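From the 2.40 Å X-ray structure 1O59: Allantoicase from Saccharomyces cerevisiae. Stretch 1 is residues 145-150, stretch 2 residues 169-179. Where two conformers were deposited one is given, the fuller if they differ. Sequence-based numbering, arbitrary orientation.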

ATOM      1  N   ARG A 145      22.489  12.736  -1.968  1.00 55.44           N
ATOM      2  CA  ARG A 145      21.568  12.520  -0.854  1.00 55.85           C
ATOM      3  C   ARG A 145      21.105  11.088  -0.720  1.00 55.65           C
ATOM      4  O   ARG A 145      20.393  10.770   0.231  1.00 56.13           O
ATOM      5  CB  ARG A 145      20.357  13.436  -0.975  1.00 55.95           C
ATOM      6  CG  ARG A 145      20.719  14.907  -0.864  1.00 57.27           C
ATOM      7  CD  ARG A 145      19.618  15.866  -1.273  1.00 57.48           C
ATOM      8  NE  ARG A 145      19.215  15.643  -2.659  1.00 59.17           N
ATOM      9  CZ  ARG A 145      18.109  16.113  -3.190  1.00 58.54           C
ATOM     10  NH1 ARG A 145      17.277  16.852  -2.472  1.00 59.32           N
ATOM     11  NH2 ARG A 145      17.824  15.838  -4.450  1.00 59.21           N
ATOM     12  N   TRP A 146      21.493  10.226  -1.659  1.00 55.21           N
ATOM     13  CA  TRP A 146      21.197   8.799  -1.530  1.00 54.89           C
ATOM     14  C   TRP A 146      21.852   8.156  -0.295  1.00 55.02           C
ATOM     15  O   TRP A 146      23.058   8.269  -0.065  1.00 54.56           O
ATOM     16  CB  TRP A 146      21.590   8.026  -2.788  1.00 54.02           C
ATOM     17  CG  TRP A 146      20.714   8.295  -3.956  1.00 53.66           C
ATOM     18  CD1 TRP A 146      21.068   8.897  -5.144  1.00 52.90           C
ATOM     19  CD2 TRP A 146      19.320   7.989  -4.066  1.00 53.56           C
ATOM     20  NE1 TRP A 146      19.979   8.957  -5.980  1.00 53.04           N
ATOM     21  CE2 TRP A 146      18.894   8.409  -5.346  1.00 53.13           C
ATOM     22  CE3 TRP A 146      18.383   7.395  -3.214  1.00 52.63           C
ATOM     23  CZ2 TRP A 146      17.572   8.261  -5.782  1.00 53.61           C
ATOM     24  CZ3 TRP A 146      17.080   7.242  -3.653  1.00 53.15           C
ATOM     25  CH2 TRP A 146      16.684   7.676  -4.922  1.00 53.23           C
ATOM     26  N   VAL A 147      21.021   7.452   0.461  1.00 55.60           N
ATOM     27  CA  VAL A 147      21.400   6.806   1.697  1.00 56.51           C
ATOM     28  C   VAL A 147      20.930   5.373   1.641  1.00 56.57           C
ATOM     29  O   VAL A 147      19.755   5.125   1.458  1.00 56.46           O
ATOM     30  CB  VAL A 147      20.699   7.487   2.901  1.00 56.53           C
ATOM     31  CG1 VAL A 147      20.931   6.722   4.184  1.00 57.25           C
ATOM     32  CG2 VAL A 147      21.220   8.892   3.084  1.00 58.35           C
ATOM     33  N   GLU A 148      21.841   4.432   1.832  1.00 57.24           N
ATOM     34  CA  GLU A 148      21.463   3.017   1.903  1.00 57.83           C
ATOM     35  C   GLU A 148      20.607   2.680   3.136  1.00 57.99           C
ATOM     36  O   GLU A 148      20.940   2.991   4.272  1.00 57.97           O
ATOM     37  CB  GLU A 148      22.703   2.128   1.894  1.00 57.62           C
ATOM     38  CG  GLU A 148      22.358   0.661   1.788  1.00 58.50           C
ATOM     39  CD  GLU A 148      23.570  -0.223   1.959  1.00 58.07           C
ATOM     40  OE1 GLU A 148      24.102  -0.654   0.927  1.00 57.31           O
ATOM     41  OE2 GLU A 148      23.967  -0.497   3.117  1.00 58.53           O
ATOM     42  N   ILE A 149      19.498   2.017   2.892  1.00 58.91           N
ATOM     43  CA  ILE A 149      18.590   1.651   3.973  1.00 59.15           C
ATOM     44  C   ILE A 149      18.344   0.137   4.040  1.00 59.21           C
ATOM     45  O   ILE A 149      17.950  -0.382   5.095  1.00 59.24           O
ATOM     46  CB  ILE A 149      17.266   2.427   3.847  1.00 59.31           C
ATOM     47  CG1 ILE A 149      16.627   2.204   2.497  1.00 59.09           C
ATOM     48  CG2 ILE A 149      17.495   3.912   4.077  1.00 59.95           C
ATOM     49  CD1 ILE A 149      15.201   2.586   2.494  1.00 61.07           C
ATOM     50  N   VAL A 150      18.608  -0.564   2.936  1.00 59.06           N
ATOM     51  CA  VAL A 150      18.647  -2.010   2.956  1.00 59.10           C
ATOM     52  C   VAL A 150      19.891  -2.490   2.263  1.00 59.59           C
ATOM     53  O   VAL A 150      20.046  -2.317   1.054  1.00 60.08           O
ATOM     54  CB  VAL A 150      17.413  -2.607   2.305  1.00 59.34           C
ATOM     55  CG1 VAL A 150      17.485  -4.131   2.327  1.00 58.63           C
ATOM     56  CG2 VAL A 150      16.132  -2.072   3.008  1.00 59.46           C
ATOM     57  N   LEU A 169      12.147   0.817  11.999  1.00 62.27           N
ATOM     58  CA  LEU A 169      11.855   1.981  11.191  1.00 61.48           C
ATOM     59  C   LEU A 169      13.067   2.887  11.075  1.00 61.60           C
ATOM     60  O   LEU A 169      13.677   3.307  12.053  1.00 60.99           O
ATOM     61  CB  LEU A 169      10.720   2.805  11.775  1.00 61.39           C
ATOM     62  CG  LEU A 169       9.280   2.576  11.368  1.00 60.19           C
ATOM     63  CD1 LEU A 169       8.427   3.455  12.263  1.00 60.12           C
ATOM     64  CD2 LEU A 169       9.028   2.883   9.913  1.00 59.74           C
ATOM     65  N   THR A 170      13.399   3.171   9.836  1.00 62.14           N
ATOM     66  CA  THR A 170      14.271   4.259   9.468  1.00 62.53           C
ATOM     67  C   THR A 170      14.055   5.497  10.360  1.00 62.95           C
ATOM     68  O   THR A 170      12.936   5.884  10.632  1.00 62.03           O
ATOM     69  CB  THR A 170      13.991   4.515   8.003  1.00 62.47           C
ATOM     70  OG1 THR A 170      15.088   4.042   7.214  1.00 64.40           O
ATOM     71  CG2 THR A 170      13.860   5.927   7.687  1.00 62.58           C
ATOM     72  N   LYS A 171      15.148   6.083  10.837  1.00 64.07           N
ATOM     73  CA  LYS A 171      15.101   7.239  11.730  1.00 64.81           C
ATOM     74  C   LYS A 171      14.695   8.483  10.950  1.00 64.63           C
ATOM     75  O   LYS A 171      13.890   9.276  11.413  1.00 64.49           O
ATOM     76  CB  LYS A 171      16.474   7.447  12.340  1.00 65.40           C
ATOM     77  CG  LYS A 171      16.528   8.458  13.463  1.00 68.94           C
ATOM     78  CD  LYS A 171      16.214   7.849  14.870  1.00 73.16           C
ATOM     79  CE  LYS A 171      17.434   7.144  15.525  1.00 74.58           C
ATOM     80  NZ  LYS A 171      17.718   5.841  14.820  1.00 75.13           N
ATOM     81  N   GLU A 172      15.229   8.615   9.737  1.00 64.52           N
ATOM     82  CA  GLU A 172      15.000   9.786   8.896  1.00 63.96           C
ATOM     83  C   GLU A 172      13.784   9.507   8.008  1.00 63.10           C
ATOM     84  O   GLU A 172      13.356   8.376   7.870  1.00 62.36           O
ATOM     85  CB  GLU A 172      16.255  10.076   8.043  1.00 64.15           C
ATOM     86  CG  GLU A 172      17.632   9.946   8.724  0.65 64.76           C
ATOM     87  CD  GLU A 172      18.666   9.217   7.834  0.65 65.37           C
ATOM     88  OE1 GLU A 172      19.775   9.756   7.573  0.65 65.09           O
ATOM     89  OE2 GLU A 172      18.366   8.087   7.377  0.65 67.39           O
ATOM     90  N   ARG A 173      13.187  10.529   7.419  1.00 62.42           N
ATOM     91  CA  ARG A 173      12.117  10.275   6.467  1.00 62.27           C
ATOM     92  C   ARG A 173      12.641  10.509   5.082  1.00 60.86           C
ATOM     93  O   ARG A 173      13.620  11.220   4.905  1.00 60.60           O
ATOM     94  CB  ARG A 173      10.864  11.113   6.743  1.00 62.38           C
ATOM     95  CG  ARG A 173      10.957  12.597   6.438  1.00 63.09           C
ATOM     96  CD  ARG A 173       9.836  13.375   7.111  1.00 65.16           C
ATOM     97  NE  ARG A 173       9.847  14.823   6.930  1.00 66.61           N
ATOM     98  CZ  ARG A 173      10.673  15.652   7.553  1.00 71.83           C
ATOM     99  NH1 ARG A 173      11.609  15.196   8.390  1.00 74.81           N
ATOM    100  NH2 ARG A 173      10.584  16.961   7.331  1.00 73.23           N
ATOM    101  N   PHE A 174      11.982   9.883   4.107  1.00 59.87           N
ATOM    102  CA  PHE A 174      12.405   9.897   2.705  1.00 58.70           C
ATOM    103  C   PHE A 174      11.212  10.070   1.759  1.00 58.25           C
ATOM    104  O   PHE A 174      10.069   9.859   2.159  1.00 57.10           O
ATOM    105  CB  PHE A 174      13.135   8.590   2.376  1.00 58.39           C
ATOM    106  CG  PHE A 174      14.334   8.334   3.241  1.00 57.61           C
ATOM    107  CD1 PHE A 174      15.510   9.011   3.016  1.00 57.12           C
ATOM    108  CD2 PHE A 174      14.281   7.446   4.305  1.00 57.76           C
ATOM    109  CE1 PHE A 174      16.610   8.797   3.804  1.00 56.05           C
ATOM    110  CE2 PHE A 174      15.406   7.239   5.095  1.00 55.25           C
ATOM    111  CZ  PHE A 174      16.555   7.908   4.827  1.00 56.05           C
ATOM    112  N   THR A 175      11.521  10.437   0.509  1.00 57.95           N
ATOM    113  CA  THR A 175      10.538  10.734  -0.551  1.00 58.02           C
ATOM    114  C   THR A 175      10.722   9.908  -1.825  1.00 58.32           C
ATOM    115  O   THR A 175       9.798   9.800  -2.623  1.00 59.51           O
ATOM    116  CB  THR A 175      10.663  12.200  -0.999  1.00 57.50           C
ATOM    117  OG1 THR A 175      11.993  12.420  -1.481  1.00 59.06           O
ATOM    118  CG2 THR A 175      10.495  13.217   0.147  1.00 55.65           C
ATOM    119  N   HIS A 176      11.935   9.403  -2.034  1.00 58.35           N
ATOM    120  CA  HIS A 176      12.351   8.683  -3.233  1.00 57.84           C
ATOM    121  C   HIS A 176      13.143   7.418  -2.839  1.00 57.66           C
ATOM    122  O   HIS A 176      13.879   7.426  -1.868  1.00 56.88           O
ATOM    123  CB  HIS A 176      13.290   9.549  -4.070  1.00 57.73           C
ATOM    124  CG  HIS A 176      12.620  10.684  -4.776  1.00 57.18           C
ATOM    125  ND1 HIS A 176      12.201  11.823  -4.123  1.00 54.50           N
ATOM    126  CD2 HIS A 176      12.339  10.872  -6.088  1.00 55.93           C
ATOM    127  CE1 HIS A 176      11.673  12.656  -5.000  1.00 56.31           C
ATOM    128  NE2 HIS A 176      11.746  12.103  -6.201  1.00 56.53           N
ATOM    129  N   ILE A 177      13.009   6.365  -3.643  1.00 57.72           N
ATOM    130  CA  ILE A 177      13.674   5.087  -3.417  1.00 57.75           C
ATOM    131  C   ILE A 177      14.507   4.724  -4.630  1.00 57.43           C
ATOM    132  O   ILE A 177      14.090   4.957  -5.757  1.00 56.75           O
ATOM    133  CB  ILE A 177      12.593   3.972  -3.152  1.00 58.11           C
ATOM    134  CG1 ILE A 177      11.776   4.314  -1.880  1.00 57.42           C
ATOM    135  CG2 ILE A 177      13.235   2.567  -3.084  1.00 57.98           C
ATOM    136  CD1 ILE A 177      12.605   4.539  -0.669  1.00 56.42           C
ATOM    137  N   LYS A 178      15.683   4.159  -4.368  1.00 57.70           N
ATOM    138  CA  LYS A 178      16.551   3.584  -5.399  1.00 57.09           C
ATOM    139  C   LYS A 178      16.709   2.095  -5.145  1.00 58.12           C
ATOM    140  O   LYS A 178      17.183   1.656  -4.085  1.00 58.10           O
ATOM    141  CB  LYS A 178      17.946   4.235  -5.422  1.00 56.84           C
ATOM    142  CG  LYS A 178      18.665   4.089  -6.771  1.00 56.19           C
ATOM    143  CD  LYS A 178      20.178   4.150  -6.700  1.00 55.23           C
ATOM    144  CE  LYS A 178      20.685   5.439  -6.141  1.00 53.38           C
ATOM    145  NZ  LYS A 178      22.151   5.557  -6.202  1.00 49.14           N
ATOM    146  N   LEU A 179      16.317   1.320  -6.140  1.00 58.92           N
ATOM    147  CA  LEU A 179      16.521  -0.116  -6.122  1.00 59.23           C
ATOM    148  C   LEU A 179      17.741  -0.425  -6.962  1.00 58.20           C
ATOM    149  O   LEU A 179      17.848   0.018  -8.094  1.00 57.70           O
ATOM    150  CB  LEU A 179      15.278  -0.802  -6.682  1.00 59.57           C
ATOM    151  CG  LEU A 179      15.352  -2.291  -7.015  1.00 60.72           C
ATOM    152  CD1 LEU A 179      15.488  -3.132  -5.778  1.00 60.08           C
ATOM    153  CD2 LEU A 179      14.076  -2.627  -7.798  1.00 61.43           C
TER

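Trp 146 is the centre of this contact and has the largest area covered by the other stretch. Its CA-to-CB bond points sideways, but the indole reaches across to the strand at 176-179. Lys 178 lies over one face of the ring. Its CE sits 3.4 Å from the centroid of the five-membered ring of Trp 146, almost exactly on the ring normal, which makes a CH-pi contact. Its NZ is 3.9 Å from the same centroid, so a cation-pi interaction accompanies it. NZ is also hydrogen-bonded elsewhere in the structure, as is NE1 of Trp 146. The far end of the indole packs on backbone: Trp 146 CZ3 is 3.5 Å from Lys 178 N and 3.7 Å from His 176 O.

Ile 149 makes a second, apolar patch. Its CG2 lies 4.1 Å from Phe 174 CE2 and 4.0 Å from Thr 170 OG1. Val 147 points the same way, toward the other stretch, and its CB is 4.4 Å from Phe 174 CE1. Glu 148, between them, points away, as expected from the alternation of a strand. Phe 174 thus touches both Val 147 and Ile 149.

No hydrogen bond crosses between the stretches. The contact rests on packing and on the lysine over the indole.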